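PDB 2JJQ: tRNA (uracil(54)-C(5))-methyltransferase from Pyrococcus abyssi, which methylates C5 of uridine 54 in tRNA, using S-adenosyl-L-methionine as methyl donor and giving 5-methyluridine and S-adenosyl-L-homocysteine. Local coordinates for residues F270-S275 / V279-K284; E256-V261 / V301-I306. All blocks are in the same frame, centred on the assembly; numbering follows the deposited sequence.

Both contacts are buried, small and close together, with centres about 8 Å apart, and both hold the carboxylate end of SAH. Contact 1 joins the loop 270-275 to the helix it leads into, so its chemistry is mixed: a helical backbone bond, the Gln272 amide packed on a leucine and its hydrogen bond to SAH. Contact 2 spans a longer stretch of sequence, pressing the hairpin end 256-261 onto the start of helix 303-310 through apolar contacts between methyl groups, with the Thr303 hydroxyl turned to the ligand. Polar side chains tie the two together. Ser275 OG lies 2.6 Å from Glu256 OE1, probably hydrogen-bonded, and Arg283 NH2 forms a 2.6 Å salt bridge with Asp259 OD1.

Contact 1 of 2, residues F270-S275 / V279-K284; sequences FFQTNS and VNLVRK. With SAH (S-adenosyl-L-homocysteine), chain B.
Gln272, whose amide rests on Leu281, reaches with NE2 to the carboxylate oxygen OXT of SAH, a hydrogen bond of 3.0 Å with a moderately bent N-H...O angle of 142°. Thr303 grips the same oxygen, so two side chains fix this end of the ligand. The glutamine chain folds back at chi2 (-77°), which carries the amide over to the ligand. One face of the amide is covered by the leucine: Leu281 CD2 stands over it, 4.0 Å from both CD and OE1 of Gln272, and the two side chains cross at about a right angle. Leu281 also touches Phe304 and Glu419, the predicted proton acceptor. The other carboxylate oxygen, SAH O, faces the rim of the Phe270 ring, lying in the ring plane 3.8 Å from Phe270 CD2.

The second link is helical backbone. Val279 N donates to Ser275 O over 3.3 Å, closing the first turn of helix 275-288; the bond is long, and the donor is tilted 31° from the carbonyl plane. Val279 CG2, anti to the valine's own carbonyl carbon, comes alongside and sits 3.5 Å from Ser275 O. Just ahead, Asn274 is the N-cap: its OD1 accepts from Gln277 N, while its ND2 is held by Ser121 OG and Met411 O, which should settle the orientation of the amide. The loop lines the carboxylate end of the S-adenosylmethionine site of this class I-like methyltransferase domain, and the capped helix that follows packs behind it through Leu281.

Contact 2 of 2, residues E256-V261 / V301-I306; sequences ERLDDV and VGTFGI. With SAH (S-adenosyl-L-homocysteine), chain B.
Val261 and Ile306 make the tightest apolar touch between 256-261 and 301-306, with Val261 CG1 3.6 Å from Ile306 CG2. Each of these methyls stands anti to its own backbone nitrogen (chi1 of Val261 is 178°), and the two side chains cross obliquely. One helical turn earlier, Leu258 CD1 meets Thr303 CG2 at 4.2 Å, methyl against methyl. The interface is thus aliphatic, and the polar work of both segments is done elsewhere.

Among the polar bonds, Thr303 OG1 donates to OXT of SAH over 2.9 Å. The threonine is therefore two-sided: its hydroxyl faces the ligand while its methyl packs on the hairpin. One face of the Phe304 ring is turned to the ligand, with OXT above that face and the amino nitrogen N of SAH on the same side, 3.8 Å from Phe304 CE2. The carboxylate lies close to the first turn of helix 303-310, whose amino-terminal end would probably favour its negative charge.

Backbone bonds shape both partners. Leu258 and Val261 form a hydrogen-bonded antiparallel pair, Leu258 N to Val261 O at 2.9 Å and Val261 N to Leu258 O at 3.0 Å, around a type II' turn through Asp259 and Asp260. On the other segment Ile306 N donates to Gly302 O at 2.7 Å, with Gly302 as N-cap at a positive phi of 98°. Gly302 and Gly305 fit a glycine-rich pattern like that of Rossmann-type cofactor sites.

Polar side chains of the turn reach farther along: Asp259 OD2 is hydrogen-bonded to Tyr307 OH on helix 303-310, and Asp260 makes a salt bridge with Arg311 just beyond its end. Helix 275-288 covers one flank, Val282 touching Thr303 and Leu281 touching Phe304, while Asn335 of helix 322-335 packs on both Val261 and Ile306.

Contact 1 of 2, residues F270-S275 / V279-K284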
loop_
_atom_site.group_PDB
_atom_site.type_symbol
_atom_site.label_atom_id
_atom_site.label_comp_id
_atom_site.label_asym_id
_atom_site.label_seq_id
_atom_site.Cartn_x
_atom_site.Cartn_y
_atom_site.Cartn_z
ATOM N N PHE A 270 -2.017 -7.074 6.967
ATOM C CA PHE A 270 -1.629 -5.874 6.164
ATOM C C PHE A 270 -0.586 -5.092 6.959
ATOM O O PHE A 270 -0.684 -5.019 8.175
ATOM C CB PHE A 270 -2.835 -4.980 5.871
ATOM C CG PHE A 270 -2.453 -3.630 5.316
ATOM C CD1 PHE A 270 -2.146 -3.491 3.971
ATOM C CD2 PHE A 270 -2.274 -2.534 6.159
ATOM C CE1 PHE A 270 -1.751 -2.256 3.468
ATOM C CE2 PHE A 270 -1.882 -1.298 5.651
ATOM C CZ PHE A 270 -1.628 -1.159 4.329
ATOM N N PHE A 271 0.410 -4.525 6.284
ATOM C CA PHE A 271 1.336 -3.574 6.926
ATOM C C PHE A 271 1.662 -2.484 5.850
ATOM O O PHE A 271 1.703 -2.795 4.631
ATOM C CB PHE A 271 2.644 -4.263 7.382
ATOM C CG PHE A 271 3.499 -3.360 8.269
ATOM C CD1 PHE A 271 3.095 -3.077 9.560
ATOM C CD2 PHE A 271 4.647 -2.753 7.770
ATOM C CE1 PHE A 271 3.844 -2.205 10.379
ATOM C CE2 PHE A 271 5.412 -1.879 8.600
ATOM C CZ PHE A 271 4.986 -1.612 9.887
ATOM N N GLN A 272 1.790 -1.220 6.279
ATOM C CA GLN A 272 2.114 -0.189 5.322
ATOM C C GLN A 272 3.241 -0.716 4.383
ATOM O O GLN A 272 4.232 -1.300 4.860
ATOM C CB GLN A 272 2.625 1.063 6.050
ATOM C CG GLN A 272 1.715 1.531 7.186
ATOM C CD GLN A 272 0.550 2.224 6.584
ATOM O OE1 GLN A 272 0.636 2.701 5.447
ATOM N NE2 GLN A 272 -0.569 2.268 7.307
ATOM N N THR A 273 3.115 -0.467 3.075
ATOM C CA THR A 273 4.019 -1.095 2.098
ATOM C C THR A 273 5.349 -0.378 1.902
ATOM O O THR A 273 6.245 -0.947 1.304
ATOM C CB THR A 273 3.359 -1.250 0.742
ATOM O OG1 THR A 273 2.881 0.034 0.310
ATOM C CG2 THR A 273 2.152 -2.193 0.861
ATOM N N ASN A 274 5.451 0.869 2.343
ATOM C CA ASN A 274 6.693 1.625 2.189
ATOM C C ASN A 274 7.279 1.829 3.579
ATOM O O ASN A 274 6.859 2.685 4.333
ATOM C CB ASN A 274 6.406 2.925 1.431
ATOM C CG ASN A 274 7.629 3.817 1.289
ATOM O OD1 ASN A 274 8.631 3.678 2.014
ATOM N ND2 ASN A 274 7.509 4.808 0.404
ATOM N N SER A 275 8.240 0.997 3.930
ATOM C CA SER A 275 8.681 1.030 5.330
ATOM C C SER A 275 9.312 2.373 5.649
ATOM O O SER A 275 9.213 2.854 6.791
ATOM C CB SER A 275 9.677 -0.097 5.623
ATOM O OG SER A 275 9.011 -1.352 5.492
ATOM N N VAL A 279 7.924 5.242 8.610
ATOM C CA VAL A 279 8.604 5.830 9.774
ATOM C C VAL A 279 8.127 7.292 9.876
ATOM O O VAL A 279 7.769 7.758 10.969
ATOM C CB VAL A 279 10.131 5.730 9.663
ATOM C CG1 VAL A 279 10.807 6.545 10.767
ATOM C CG2 VAL A 279 10.553 4.228 9.745
ATOM N N ASN A 280 8.141 8.018 8.760
ATOM C CA ASN A 280 7.682 9.435 8.826
ATOM C C ASN A 280 6.198 9.523 9.212
ATOM O O ASN A 280 5.794 10.434 9.921
ATOM C CB ASN A 280 7.897 10.106 7.489
ATOM C CG ASN A 280 9.351 10.378 7.217
ATOM O OD1 ASN A 280 10.184 10.423 8.154
ATOM N ND2 ASN A 280 9.682 10.589 5.957
ATOM N N LEU A 281 5.404 8.567 8.731
ATOM C CA LEU A 281 3.943 8.584 8.972
ATOM C C LEU A 281 3.628 8.396 10.453
ATOM O O LEU A 281 2.866 9.166 11.039
ATOM C CB LEU A 281 3.309 7.467 8.104
ATOM C CG LEU A 281 1.803 7.275 8.234
ATOM C CD1 LEU A 281 1.151 8.590 7.834
ATOM C CD2 LEU A 281 1.433 6.101 7.324
ATOM N N VAL A 282 4.250 7.411 11.112
ATOM C CA VAL A 282 3.967 7.212 12.560
ATOM C C VAL A 282 4.525 8.378 13.370
ATOM O O VAL A 282 3.926 8.765 14.339
ATOM C CB VAL A 282 4.459 5.855 13.129
ATOM C CG1 VAL A 282 3.741 4.724 12.401
ATOM C CG2 VAL A 282 5.987 5.648 12.964
ATOM N N ARG A 283 5.679 8.917 12.973
ATOM C CA ARG A 283 6.233 10.080 13.700
ATOM C C ARG A 283 5.271 11.249 13.553
ATOM O O ARG A 283 5.001 11.955 14.543
ATOM C CB ARG A 283 7.586 10.452 13.119
ATOM C CG ARG A 283 8.661 9.437 13.476
ATOM C CD ARG A 283 9.979 9.951 12.826
ATOM N NE ARG A 283 11.084 9.036 13.102
ATOM C CZ ARG A 283 12.300 9.228 12.593
ATOM N NH1 ARG A 283 12.515 10.305 11.795
ATOM N NH2 ARG A 283 13.280 8.366 12.867
ATOM N N LYS A 284 4.742 11.429 12.334
ATOM C CA LYS A 284 3.873 12.598 12.077
ATOM C C LYS A 284 2.620 12.490 12.890
ATOM O O LYS A 284 2.212 13.475 13.475
ATOM C CB LYS A 284 3.483 12.751 10.598
ATOM C CG LYS A 284 2.680 14.057 10.306
ATOM C CD LYS A 284 3.749 15.236 10.326
ATOM C CE LYS A 284 3.219 16.604 10.212
ATOM N NZ LYS A 284 4.407 17.531 10.461
HETATM N N SAH B . -4.354 2.272 10.432
HETATM C CA SAH B . -4.224 0.932 9.773
HETATM C CB SAH B . -4.784 0.959 8.352
HETATM C CG SAH B . -6.277 1.197 8.309
HETATM S SD SAH B . -6.871 0.531 6.744
HETATM C C SAH B . -2.753 0.601 9.677
HETATM O O SAH B . -2.327 -0.517 9.346
HETATM O OXT SAH B . -1.943 1.486 9.911
HETATM C "C5'" SAH B . -8.609 0.717 7.056
HETATM C "C4'" SAH B . -9.062 -0.273 8.144
HETATM O "O4'" SAH B . -10.506 -0.268 8.305
HETATM C "C3'" SAH B . -8.698 -1.730 7.864
HETATM O "O3'" SAH B . -7.821 -2.193 8.911
HETATM C "C2'" SAH B . -10.060 -2.470 7.840
HETATM O "O2'" SAH B . -10.066 -3.777 8.420
HETATM C "C1'" SAH B . -10.946 -1.590 8.671
HETATM N N9 SAH B . -12.357 -1.485 8.314
HETATM C C8 SAH B . -12.912 -1.513 7.078
HETATM N N7 SAH B . -14.242 -1.253 7.188
HETATM C C5 SAH B . -14.524 -1.024 8.481
HETATM C C6 SAH B . -15.720 -0.685 9.280
HETATM N N6 SAH B . -16.901 -0.555 8.625
HETATM N N1 SAH B . -15.554 -0.536 10.635
HETATM C C2 SAH B . -14.359 -0.681 11.249
HETATM N N3 SAH B . -13.248 -1.003 10.572
HETATM C C4 SAH B . -13.279 -1.166 9.228
#

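Contact 2 of 2, residues E256-V261 / V301-I306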
loop_
_atom_site.group_PDB
_atom_site.type_symbol
_atom_site.label_atom_id
_atom_site.label_comp_id
_atom_site.label_asym_id
_atom_site.label_seq_id
_atom_site.Cartn_x
_atom_site.Cartn_y
_atom_site.Cartn_z
ATOM N N GLU A 256 9.054 -5.994 11.233
ATOM C CA GLU A 256 9.554 -4.715 10.706
ATOM C C GLU A 256 9.695 -3.831 11.937
ATOM O O GLU A 256 8.984 -3.994 12.935
ATOM C CB GLU A 256 8.556 -4.056 9.737
ATOM C CG GLU A 256 9.016 -2.662 9.214
ATOM C CD GLU A 256 10.343 -2.772 8.451
ATOM O OE1 GLU A 256 10.296 -2.789 7.205
ATOM O OE2 GLU A 256 11.406 -2.888 9.109
ATOM N N ARG A 257 10.624 -2.894 11.874
ATOM C CA ARG A 257 10.809 -2.009 13.006
ATOM C C ARG A 257 10.737 -0.564 12.562
ATOM O O ARG A 257 11.471 -0.164 11.627
ATOM C CB ARG A 257 12.181 -2.298 13.658
ATOM C CG ARG A 257 12.553 -1.283 14.697
ATOM C CD ARG A 257 13.795 -1.755 15.470
ATOM N NE ARG A 257 13.349 -2.572 16.579
ATOM C CZ ARG A 257 13.525 -2.203 17.848
ATOM N NH1 ARG A 257 14.193 -1.080 18.112
ATOM N NH2 ARG A 257 13.071 -2.950 18.839
ATOM N N LEU A 258 9.834 0.213 13.188
ATOM C CA LEU A 258 9.773 1.676 12.951
ATOM C C LEU A 258 10.311 2.385 14.170
ATOM O O LEU A 258 9.695 2.355 15.232
ATOM C CB LEU A 258 8.306 2.102 12.731
ATOM C CG LEU A 258 7.574 1.289 11.615
ATOM C CD1 LEU A 258 6.195 2.025 11.373
ATOM C CD2 LEU A 258 8.388 1.223 10.336
ATOM N N ASP A 259 11.478 3.004 14.015
ATOM C CA ASP A 259 12.213 3.555 15.161
ATOM C C ASP A 259 12.479 2.433 16.201
ATOM O O ASP A 259 13.264 1.485 15.930
ATOM C CB ASP A 259 11.487 4.775 15.721
ATOM C CG ASP A 259 11.568 5.985 14.790
ATOM O OD1 ASP A 259 12.530 6.088 13.980
ATOM O OD2 ASP A 259 10.670 6.852 14.853
ATOM N N ASP A 260 11.833 2.487 17.369
ATOM C CA ASP A 260 12.048 1.447 18.372
ATOM C C ASP A 260 10.847 0.511 18.521
ATOM O O ASP A 260 10.735 -0.210 19.538
ATOM C CB ASP A 260 12.350 2.090 19.720
ATOM C CG ASP A 260 11.271 3.077 20.187
ATOM O OD1 ASP A 260 10.404 3.519 19.414
ATOM O OD2 ASP A 260 11.316 3.451 21.377
ATOM N N VAL A 261 9.891 0.579 17.580
ATOM C CA VAL A 261 8.669 -0.217 17.757
ATOM C C VAL A 261 8.654 -1.378 16.764
ATOM O O VAL A 261 8.841 -1.118 15.563
ATOM C CB VAL A 261 7.435 0.700 17.534
ATOM C CG1 VAL A 261 6.173 -0.097 17.654
ATOM C CG2 VAL A 261 7.464 1.884 18.562
ATOM N N VAL A 301 -3.539 -3.465 12.245
ATOM C CA VAL A 301 -2.623 -4.158 13.157
ATOM C C VAL A 301 -1.964 -3.198 14.154
ATOM O O VAL A 301 -1.128 -3.613 14.933
ATOM C CB VAL A 301 -1.530 -4.848 12.363
ATOM C CG1 VAL A 301 -2.149 -5.893 11.372
ATOM C CG2 VAL A 301 -0.636 -3.826 11.644
ATOM N N GLY A 302 -2.371 -1.927 14.152
ATOM C CA GLY A 302 -2.042 -1.036 15.301
ATOM C C GLY A 302 -0.818 -0.156 15.041
ATOM O O GLY A 302 -0.172 0.355 15.976
ATOM N N THR A 303 -0.528 0.034 13.774
ATOM C CA THR A 303 0.621 0.840 13.354
ATOM C C THR A 303 0.712 2.127 14.179
ATOM O O THR A 303 1.738 2.397 14.822
ATOM C CB THR A 303 0.578 1.185 11.891
ATOM O OG1 THR A 303 0.219 0.033 11.105
ATOM C CG2 THR A 303 2.002 1.618 11.479
ATOM N N PHE A 304 -0.358 2.905 14.192
ATOM C CA PHE A 304 -0.326 4.167 14.962
ATOM C C PHE A 304 -0.413 3.914 16.448
ATOM O O PHE A 304 0.351 4.450 17.216
ATOM C CB PHE A 304 -1.467 5.097 14.510
ATOM C CG PHE A 304 -1.431 5.386 13.039
ATOM C CD1 PHE A 304 -0.251 5.828 12.461
ATOM C CD2 PHE A 304 -2.553 5.282 12.256
ATOM C CE1 PHE A 304 -0.182 6.071 11.119
ATOM C CE2 PHE A 304 -2.494 5.542 10.881
ATOM C CZ PHE A 304 -1.322 5.911 10.309
ATOM N N GLY A 305 -1.400 3.113 16.851
ATOM C CA GLY A 305 -1.711 2.914 18.270
ATOM C C GLY A 305 -0.545 2.347 19.051
ATOM O O GLY A 305 -0.264 2.808 20.161
ATOM N N ILE A 306 0.201 1.428 18.441
ATOM C CA ILE A 306 1.276 0.788 19.164
ATOM C C ILE A 306 2.430 1.781 19.316
ATOM O O ILE A 306 3.072 1.832 20.366
ATOM C CB ILE A 306 1.714 -0.471 18.489
ATOM C CG1 ILE A 306 0.568 -1.513 18.581
ATOM C CG2 ILE A 306 2.995 -1.058 19.163
ATOM C CD1 ILE A 306 0.725 -2.614 17.582
HETATM N N SAH B . -4.354 2.272 10.432
HETATM C CA SAH B . -4.224 0.932 9.773
HETATM C CB SAH B . -4.784 0.959 8.352
HETATM C CG SAH B . -6.277 1.197 8.309
HETATM S SD SAH B . -6.871 0.531 6.744
HETATM C C SAH B . -2.753 0.601 9.677
HETATM O O SAH B . -2.327 -0.517 9.346
HETATM O OXT SAH B . -1.943 1.486 9.911
HETATM C "C5'" SAH B . -8.609 0.717 7.056
HETATM C "C4'" SAH B . -9.062 -0.273 8.144
HETATM O "O4'" SAH B . -10.506 -0.268 8.305
HETATM C "C3'" SAH B . -8.698 -1.730 7.864
HETATM O "O3'" SAH B . -7.821 -2.193 8.911
HETATM C "C2'" SAH B . -10.060 -2.470 7.840
HETATM O "O2'" SAH B . -10.066 -3.777 8.420
HETATM C "C1'" SAH B . -10.946 -1.590 8.671
HETATM N N9 SAH B . -12.357 -1.485 8.314
HETATM C C8 SAH B . -12.912 -1.513 7.078
HETATM N N7 SAH B . -14.242 -1.253 7.188
HETATM C C5 SAH B . -14.524 -1.024 8.481
HETATM C C6 SAH B . -15.720 -0.685 9.280
HETATM N N6 SAH B . -16.901 -0.555 8.625
HETATM N N1 SAH B . -15.554 -0.536 10.635
HETATM C C2 SAH B . -14.359 -0.681 11.249
HETATM N N3 SAH B . -13.248 -1.003 10.572
HETATM C C4 SAH B . -13.279 -1.166 9.228
#